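Local structure of alkaline serine protease (Pseudoalteromonas sp., 1Y9Z) at residues R24-D30 against A123-S129; V69-I73 against P373-G377. The protein probably cleaves peptide bonds, acting as a cold-adapted, subtilisin-like alkaline serine protease. One frame throughout, in Å; residues are numbered along the deposited sequence.

Interaction 1: residues R24-D30 against A123-S129; sequences RTICIID and ANVVTMS. With PMS (phenylmethanesulfonic acid), chain H.
Two parallel strands of the subtilisin-like alpha/beta domain, 25-30 and 125-128, approach to 4.7 Å between axes and cross at -23°. The Arg-24 guanidinium carries Asn-124 OD1 over one face (CZ to OD1 3.6 Å). Thr-25 N donates to Asn-124 OD1 (2.9 Å), and Thr-25 O accepts from Asn-124 N (2.8 Å; psi -33°) and Val-125 N (3.1 Å); a water joins Thr-25 OG1 (2.8 Å) to Asn-124 OD1 (2.9 Å). Ile-26 (chi1 t) pairs with Val-125, CA to CA 4.7 Å, and sets CD1 4.1 Å from Val-125 CG1. Cys-27 N donates to Val-125 O (2.8 Å) while Cys-27 O accepts from Thr-127 N (2.9 Å); its side chain, disulfide-bonded to Cys-117, lies on the face of Val-126. Ile-28 returns to the face of Ile-26, CG1 3.9 Å from Thr-127 CG2. Ile-29 N reaches Thr-127 O (3.2 Å), and Ile-29 CD1 (chi1 m, chi2 t) packs 3.7 Å from Val-126 CG1. At Asp-30, a water accepting from Ser-129 N (2.9 Å) sits 2.7 Å from Asp-30 OD2. Asp-30 OD1 is hydrogen-bonded to His-65 ND1, as in the subtilase catalytic triad, and Ser-129 O lies 3.2 Å from C6 of phenylmethanesulfonic acid. The contact is thus a hydrogen-bonded ladder with largely apolar faces and polar, water-linked groups at both ends, those of Asp-30 and Ser-129 at the ligand end.

Interaction 2: residues V69-I73 against P373-G377; sequences VAGTI and PHVSG
Helices 65-74 and 368-385 of the subtilisin-like fold, which carry His-65 and Ser-369 of the phenylmethanesulfonic acid pocket near their N-terminal ends, pack together one turn further along. Both segments are regular helix, except for a kink at Pro-373, whose N has no bond to the preceding turn. Their axes approach to 8.6 Å and cross at -41°, running in the same general direction. Pro-373, with its CA-to-CB bond directed toward the other helix and its ring puckered C-gamma endo, buries the most area of the ten residues (78 Å²). Its CB lies 3.5 Å from Val-69 O, 3.7 Å from Val-69 CG1 (chi1 t) and 3.6 Å from Ile-73 CG1, and its CG is 3.8 Å from Thr-72 CG2. Thr-72, chi1 m, leaves OG1 in a weak hydrogen bond to His-68 O and presents its methyl to the imidazole. His-374 takes chi1 -80° and chi2 90°; although its CA-to-CB bond points away, the ring swings back, with ND1 hydrogen-bonded to Met-370 O, and receives a CH-pi contact over one face. Ile-73 (chi1 m, chi2 t) extends CD1 to within 4.0 Å of Ser-376 OG (chi1 p), which is probably hydrogen-bonded to Thr-127 OG1. The CA atoms come closest at Ile-73 and Gly-377, 4.9 Å apart; a CB on the glycine would point toward helix 65-74 and stand 3.7 Å from Ile-73 CA. In the CH-pi contact, Thr-72 CG2 stands 3.4 Å from the centroid of the His-374 ring, 12° off its normal.

Interaction 1 is mostly buried but reaches partly exposed residues at its Arg-24/Asn-124 end, whereas every touching residue of interaction 2 is buried. Their centres lie about 9 Å apart, and the helices of interaction 2 lie against the sheet face that carries Ile-28 and Thr-127. Interaction 1 is held by backbone hydrogen bonds between strands, interaction 2 by side-chain packing and a CH-pi contact. The two meet directly: Thr-127 OG1 is 2.8 Å from Ser-376 OG, probably hydrogen-bonded, and Ile-28 CD1 packs 3.7 Å from Ile-73 CD1. Nearer the bound ligand, Asp-30 OD2 touches Val-69 CG2 and Ser-129 OG touches Pro-373 CD, both at 3.6 Å, converging on the probable catalytic centre.

Interaction 1: residues R24-D30 against A123-S129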
ATOM      1  N   ARG A  24       3.140  12.678 -19.892  1.00 12.28           N
ATOM      2  CA  ARG A  24       3.472  11.290 -19.571  1.00 11.47           C
ATOM      3  C   ARG A  24       2.217  10.416 -19.554  1.00 11.04           C
ATOM      4  O   ARG A  24       1.104  10.901 -19.346  1.00 11.30           O
ATOM      5  CB  ARG A  24       4.116  11.183 -18.178  1.00 12.32           C
ATOM      6  CG  ARG A  24       5.423  11.935 -17.960  1.00 13.86           C
ATOM      7  CD  ARG A  24       6.570  11.346 -18.764  1.00 14.55           C
ATOM      8  NE  ARG A  24       6.512  11.748 -20.164  1.00 14.00           N
ATOM      9  CZ  ARG A  24       7.294  11.253 -21.116  1.00 14.69           C
ATOM     10  NH1 ARG A  24       7.172  11.681 -22.365  1.00 16.67           N
ATOM     11  NH2 ARG A  24       8.197  10.327 -20.823  1.00 14.88           N
ATOM     12  N   THR A  25       2.411   9.122 -19.777  1.00 10.70           N
ATOM     13  CA  THR A  25       1.311   8.169 -19.732  1.00 10.15           C
ATOM     14  C   THR A  25       1.775   6.953 -18.943  1.00 10.47           C
ATOM     15  O   THR A  25       2.811   6.362 -19.254  1.00 10.55           O
ATOM     16  CB  THR A  25       0.870   7.699 -21.137  1.00 10.68           C
ATOM     17  OG1 THR A  25       0.318   8.804 -21.863  1.00 11.34           O
ATOM     18  CG2 THR A  25      -0.192   6.609 -21.022  1.00 11.07           C
ATOM     19  N   ILE A  26       1.026   6.605 -17.903  1.00  9.53           N
ATOM     20  CA  ILE A  26       1.358   5.440 -17.096  1.00  9.22           C
ATOM     21  C   ILE A  26       0.263   4.399 -17.291  1.00  9.20           C
ATOM     22  O   ILE A  26      -0.925   4.711 -17.213  1.00  9.69           O
ATOM     23  CB  ILE A  26       1.501   5.793 -15.589  1.00  8.62           C
ATOM     24  CG1 ILE A  26       1.744   4.514 -14.781  1.00  8.70           C
ATOM     25  CG2 ILE A  26       0.263   6.527 -15.086  1.00  9.04           C
ATOM     26  CD1 ILE A  26       2.235   4.755 -13.372  1.00  9.77           C
ATOM     27  N   CYS A  27       0.672   3.169 -17.577  1.00  9.00           N
ATOM     28  CA  CYS A  27      -0.268   2.079 -17.796  1.00  9.69           C
ATOM     29  C   CYS A  27      -0.249   1.130 -16.619  1.00  9.22           C
ATOM     30  O   CYS A  27       0.809   0.641 -16.220  1.00 10.01           O
ATOM     31  CB  CYS A  27       0.106   1.316 -19.057  1.00  9.64           C
ATOM     32  SG  CYS A  27      -1.117   0.120 -19.686  1.00 10.32           S
ATOM     33  N   ILE A  28      -1.432   0.877 -16.074  1.00  8.47           N
ATOM     34  CA  ILE A  28      -1.586  -0.013 -14.936  1.00  8.33           C
ATOM     35  C   ILE A  28      -2.125  -1.362 -15.401  1.00  8.76           C
ATOM     36  O   ILE A  28      -3.279  -1.470 -15.826  1.00  9.61           O
ATOM     37  CB  ILE A  28      -2.570   0.575 -13.902  1.00  7.62           C
ATOM     38  CG1 ILE A  28      -2.126   1.980 -13.491  1.00  9.16           C
ATOM     39  CG2 ILE A  28      -2.635  -0.324 -12.683  1.00  8.09           C
ATOM     40  CD1 ILE A  28      -3.140   2.714 -12.625  1.00  9.14           C
ATOM     41  N   ILE A  29      -1.276  -2.384 -15.346  1.00  8.03           N
ATOM     42  CA  ILE A  29      -1.681  -3.737 -15.719  1.00  8.54           C
ATOM     43  C   ILE A  29      -2.091  -4.359 -14.392  1.00  9.13           C
ATOM     44  O   ILE A  29      -1.247  -4.642 -13.539  1.00  8.75           O
ATOM     45  CB  ILE A  29      -0.508  -4.518 -16.347  1.00  7.84           C
ATOM     46  CG1 ILE A  29      -0.071  -3.830 -17.644  1.00  8.83           C
ATOM     47  CG2 ILE A  29      -0.916  -5.962 -16.609  1.00  9.31           C
ATOM     48  CD1 ILE A  29       1.055  -4.542 -18.379  1.00  8.84           C
ATOM     49  N   ASP A  30      -3.391  -4.565 -14.211  1.00  8.29           N
ATOM     50  CA  ASP A  30      -3.874  -5.083 -12.942  1.00  8.49           C
ATOM     51  C   ASP A  30      -5.304  -5.619 -13.068  1.00  8.85           C
ATOM     52  O   ASP A  30      -5.693  -6.113 -14.128  1.00  9.93           O
ATOM     53  CB  ASP A  30      -3.800  -3.955 -11.901  1.00  8.74           C
ATOM     54  CG  ASP A  30      -3.490  -4.458 -10.504  1.00  8.54           C
ATOM     55  OD1 ASP A  30      -4.303  -5.229  -9.961  1.00 10.03           O
ATOM     56  OD2 ASP A  30      -2.434  -4.076  -9.947  1.00  9.53           O
ATOM     57  N   ALA A 123       1.925   4.220 -23.546  1.00 11.69           N
ATOM     58  CA  ALA A 123       2.581   4.263 -22.246  1.00 11.52           C
ATOM     59  C   ALA A 123       4.078   4.555 -22.247  1.00 11.42           C
ATOM     60  O   ALA A 123       4.824   4.055 -23.089  1.00 11.25           O
ATOM     61  CB  ALA A 123       2.325   2.953 -21.507  1.00 12.37           C
ATOM     62  N   ASN A 124       4.503   5.373 -21.287  1.00 10.64           N
ATOM     63  CA  ASN A 124       5.914   5.701 -21.102  1.00 10.51           C
ATOM     64  C   ASN A 124       6.366   4.861 -19.914  1.00 10.59           C
ATOM     65  O   ASN A 124       7.518   4.437 -19.831  1.00 10.60           O
ATOM     66  CB  ASN A 124       6.102   7.177 -20.751  1.00 11.30           C
ATOM     67  CG  ASN A 124       5.581   8.103 -21.822  1.00 11.29           C
ATOM     68  OD1 ASN A 124       4.666   8.891 -21.582  1.00 11.34           O
ATOM     69  ND2 ASN A 124       6.162   8.021 -23.013  1.00 12.53           N
ATOM     70  N   VAL A 125       5.435   4.644 -18.988  1.00  9.97           N
ATOM     71  CA  VAL A 125       5.683   3.860 -17.788  1.00 10.60           C
ATOM     72  C   VAL A 125       4.646   2.748 -17.706  1.00 10.44           C
ATOM     73  O   VAL A 125       3.458   2.981 -17.931  1.00 10.31           O
ATOM     74  CB  VAL A 125       5.555   4.727 -16.508  1.00  9.81           C
ATOM     75  CG1 VAL A 125       5.805   3.873 -15.269  1.00 10.16           C
ATOM     76  CG2 VAL A 125       6.530   5.895 -16.562  1.00 11.58           C
ATOM     77  N   VAL A 126       5.102   1.536 -17.412  1.00  9.71           N
ATOM     78  CA  VAL A 126       4.204   0.400 -17.263  1.00  9.72           C
ATOM     79  C   VAL A 126       4.436  -0.135 -15.859  1.00  9.61           C
ATOM     80  O   VAL A 126       5.545  -0.561 -15.520  1.00  9.96           O
ATOM     81  CB  VAL A 126       4.491  -0.700 -18.304  1.00  9.27           C
ATOM     82  CG1 VAL A 126       3.589  -1.900 -18.053  1.00 10.35           C
ATOM     83  CG2 VAL A 126       4.249  -0.155 -19.710  1.00 10.29           C
ATOM     84  N   THR A 127       3.392  -0.089 -15.037  1.00  8.00           N
ATOM     85  CA  THR A 127       3.495  -0.540 -13.661  1.00  9.37           C
ATOM     86  C   THR A 127       2.736  -1.853 -13.475  1.00  9.16           C
ATOM     87  O   THR A 127       1.572  -1.988 -13.868  1.00  9.29           O
ATOM     88  CB  THR A 127       2.995   0.579 -12.704  1.00  9.85           C
ATOM     89  OG1 THR A 127       3.287   0.227 -11.349  1.00  8.05           O
ATOM     90  CG2 THR A 127       1.503   0.818 -12.874  1.00  9.64           C
ATOM     91  N   MET A 128       3.419  -2.825 -12.879  1.00  9.49           N
ATOM     92  CA  MET A 128       2.862  -4.156 -12.693  1.00  9.18           C
ATOM     93  C   MET A 128       2.947  -4.667 -11.260  1.00  8.79           C
ATOM     94  O   MET A 128       3.979  -5.188 -10.829  1.00  8.91           O
ATOM     95  CB  MET A 128       3.581  -5.117 -13.645  1.00  9.48           C
ATOM     96  CG  MET A 128       3.491  -4.666 -15.100  1.00 10.12           C
ATOM     97  SD  MET A 128       4.604  -5.494 -16.261  1.00  9.92           S
ATOM     98  CE  MET A 128       6.120  -4.600 -15.972  1.00 11.45           C
ATOM     99  N   SER A 129       1.854  -4.505 -10.521  1.00  9.40           N
ATOM    100  CA  SER A 129       1.786  -4.978  -9.145  1.00  9.21           C
ATOM    101  C   SER A 129       1.304  -6.416  -9.212  1.00 11.13           C
ATOM    102  O   SER A 129       0.216  -6.753  -8.747  1.00 11.45           O
ATOM    103  CB  SER A 129       0.818  -4.120  -8.330  1.00 10.36           C
ATOM    104  OG  SER A 129       1.385  -2.853  -8.052  1.00  9.35           O
TER
HETATM  105  C   PMS H 601       0.494  -9.251  -5.209  1.00 26.89           C
HETATM  106  S   PMS H 601       1.775  -7.991  -5.429  1.00 23.22           S
HETATM  107  C1  PMS H 601       0.056  -9.932  -6.530  1.00 29.13           C
HETATM  108  C2  PMS H 601       0.753 -11.125  -6.943  1.00 30.04           C
HETATM  109  C3  PMS H 601       0.380 -11.786  -8.156  1.00 30.45           C
HETATM  110  C4  PMS H 601      -0.704 -11.215  -8.929  1.00 31.23           C
HETATM  111  C5  PMS H 601      -1.393 -10.044  -8.529  1.00 29.68           C
HETATM  112  C6  PMS H 601      -1.055  -9.349  -7.326  1.00 30.20           C
HETATM  113  O2S PMS H 601       2.665  -8.451  -6.489  1.00 25.77           O
HETATM  114  O1S PMS H 601       2.511  -7.823  -4.198  1.00 25.19           O
HETATM  115  O   HOH W   1       2.504  10.099 -23.015  1.00 15.39           O
HETATM  116  O   HOH W   2      -0.423  -2.992 -11.433  1.00 10.28           O

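Interaction 2: residues V69-I73 against P373-G377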
ATOM      1  N   VAL A  69      -4.323   0.146  -6.268  1.00  7.79           N
ATOM      2  CA  VAL A  69      -3.073   0.538  -6.912  1.00  8.70           C
ATOM      3  C   VAL A  69      -3.253   1.877  -7.641  1.00  8.05           C
ATOM      4  O   VAL A  69      -2.424   2.781  -7.510  1.00  8.03           O
ATOM      5  CB  VAL A  69      -2.624  -0.560  -7.907  1.00  8.41           C
ATOM      6  CG1 VAL A  69      -1.495  -0.057  -8.791  1.00  9.17           C
ATOM      7  CG2 VAL A  69      -2.175  -1.798  -7.134  1.00  8.98           C
ATOM      8  N   ALA A  70      -4.345   2.006  -8.390  1.00  8.10           N
ATOM      9  CA  ALA A  70      -4.633   3.232  -9.132  1.00  9.10           C
ATOM     10  C   ALA A  70      -4.790   4.427  -8.196  1.00  9.48           C
ATOM     11  O   ALA A  70      -4.328   5.527  -8.503  1.00  9.41           O
ATOM     12  CB  ALA A  70      -5.894   3.053  -9.969  1.00  9.39           C
ATOM     13  N   GLY A  71      -5.446   4.211  -7.057  1.00  8.99           N
ATOM     14  CA  GLY A  71      -5.635   5.285  -6.097  1.00  9.10           C
ATOM     15  C   GLY A  71      -4.315   5.807  -5.555  1.00  8.08           C
ATOM     16  O   GLY A  71      -4.166   7.002  -5.297  1.00  9.73           O
ATOM     17  N   THR A  72      -3.344   4.917  -5.372  1.00  7.88           N
ATOM     18  CA  THR A  72      -2.043   5.340  -4.866  1.00  8.58           C
ATOM     19  C   THR A  72      -1.345   6.230  -5.895  1.00  8.42           C
ATOM     20  O   THR A  72      -0.643   7.182  -5.542  1.00  9.04           O
ATOM     21  CB  THR A  72      -1.161   4.118  -4.541  1.00  7.80           C
ATOM     22  OG1 THR A  72      -1.736   3.403  -3.442  1.00  8.87           O
ATOM     23  CG2 THR A  72       0.251   4.555  -4.171  1.00  8.69           C
ATOM     24  N   ILE A  73      -1.559   5.921  -7.169  1.00  9.06           N
ATOM     25  CA  ILE A  73      -0.965   6.678  -8.264  1.00  9.78           C
ATOM     26  C   ILE A  73      -1.678   7.996  -8.546  1.00 10.83           C
ATOM     27  O   ILE A  73      -1.028   9.021  -8.780  1.00 10.76           O
ATOM     28  CB  ILE A  73      -0.976   5.848  -9.574  1.00  9.11           C
ATOM     29  CG1 ILE A  73      -0.027   4.656  -9.439  1.00 10.02           C
ATOM     30  CG2 ILE A  73      -0.578   6.721 -10.761  1.00 10.00           C
ATOM     31  CD1 ILE A  73      -0.166   3.631 -10.548  1.00 10.87           C
ATOM     32  N   PRO A 373       3.089   1.089  -6.903  1.00  9.23           N
ATOM     33  CA  PRO A 373       2.483   2.306  -7.458  1.00  8.29           C
ATOM     34  C   PRO A 373       3.068   3.598  -6.887  1.00  9.08           C
ATOM     35  O   PRO A 373       2.989   4.652  -7.525  1.00  9.10           O
ATOM     36  CB  PRO A 373       0.992   2.132  -7.150  1.00  9.09           C
ATOM     37  CG  PRO A 373       0.978   1.225  -5.960  1.00  7.93           C
ATOM     38  CD  PRO A 373       2.062   0.229  -6.296  1.00  8.30           C
ATOM     39  N   HIS A 374       3.643   3.535  -5.688  1.00  8.83           N
ATOM     40  CA  HIS A 374       4.267   4.731  -5.128  1.00  9.14           C
ATOM     41  C   HIS A 374       5.485   5.024  -5.998  1.00  9.03           C
ATOM     42  O   HIS A 374       5.745   6.168  -6.366  1.00  9.94           O
ATOM     43  CB  HIS A 374       4.734   4.512  -3.682  1.00  8.88           C
ATOM     44  CG  HIS A 374       3.642   4.605  -2.660  1.00  9.45           C
ATOM     45  ND1 HIS A 374       2.906   3.514  -2.254  1.00  9.19           N
ATOM     46  CD2 HIS A 374       3.174   5.660  -1.951  1.00 10.62           C
ATOM     47  CE1 HIS A 374       2.034   3.890  -1.334  1.00  9.99           C
ATOM     48  NE2 HIS A 374       2.176   5.187  -1.132  1.00 10.02           N
ATOM     49  N   VAL A 375       6.226   3.972  -6.335  1.00  8.61           N
ATOM     50  CA  VAL A 375       7.425   4.109  -7.153  1.00  8.89           C
ATOM     51  C   VAL A 375       7.122   4.504  -8.596  1.00  8.31           C
ATOM     52  O   VAL A 375       7.751   5.415  -9.135  1.00  8.63           O
ATOM     53  CB  VAL A 375       8.257   2.795  -7.129  1.00  8.67           C
ATOM     54  CG1 VAL A 375       9.424   2.885  -8.102  1.00 10.38           C
ATOM     55  CG2 VAL A 375       8.776   2.544  -5.720  1.00 10.38           C
ATOM     56  N   SER A 376       6.160   3.836  -9.225  1.00  8.87           N
ATOM     57  CA  SER A 376       5.822   4.162 -10.605  1.00  8.91           C
ATOM     58  C   SER A 376       5.115   5.511 -10.694  1.00  8.98           C
ATOM     59  O   SER A 376       5.272   6.234 -11.677  1.00  8.47           O
ATOM     60  CB  SER A 376       4.959   3.056 -11.229  1.00 10.45           C
ATOM     61  OG  SER A 376       3.751   2.863 -10.519  1.00  9.33           O
ATOM     62  N   GLY A 377       4.347   5.855  -9.663  1.00  8.67           N
ATOM     63  CA  GLY A 377       3.667   7.138  -9.653  1.00  9.49           C
ATOM     64  C   GLY A 377       4.706   8.243  -9.575  1.00  9.90           C
ATOM     65  O   GLY A 377       4.647   9.216 -10.328  1.00  9.51           O
TER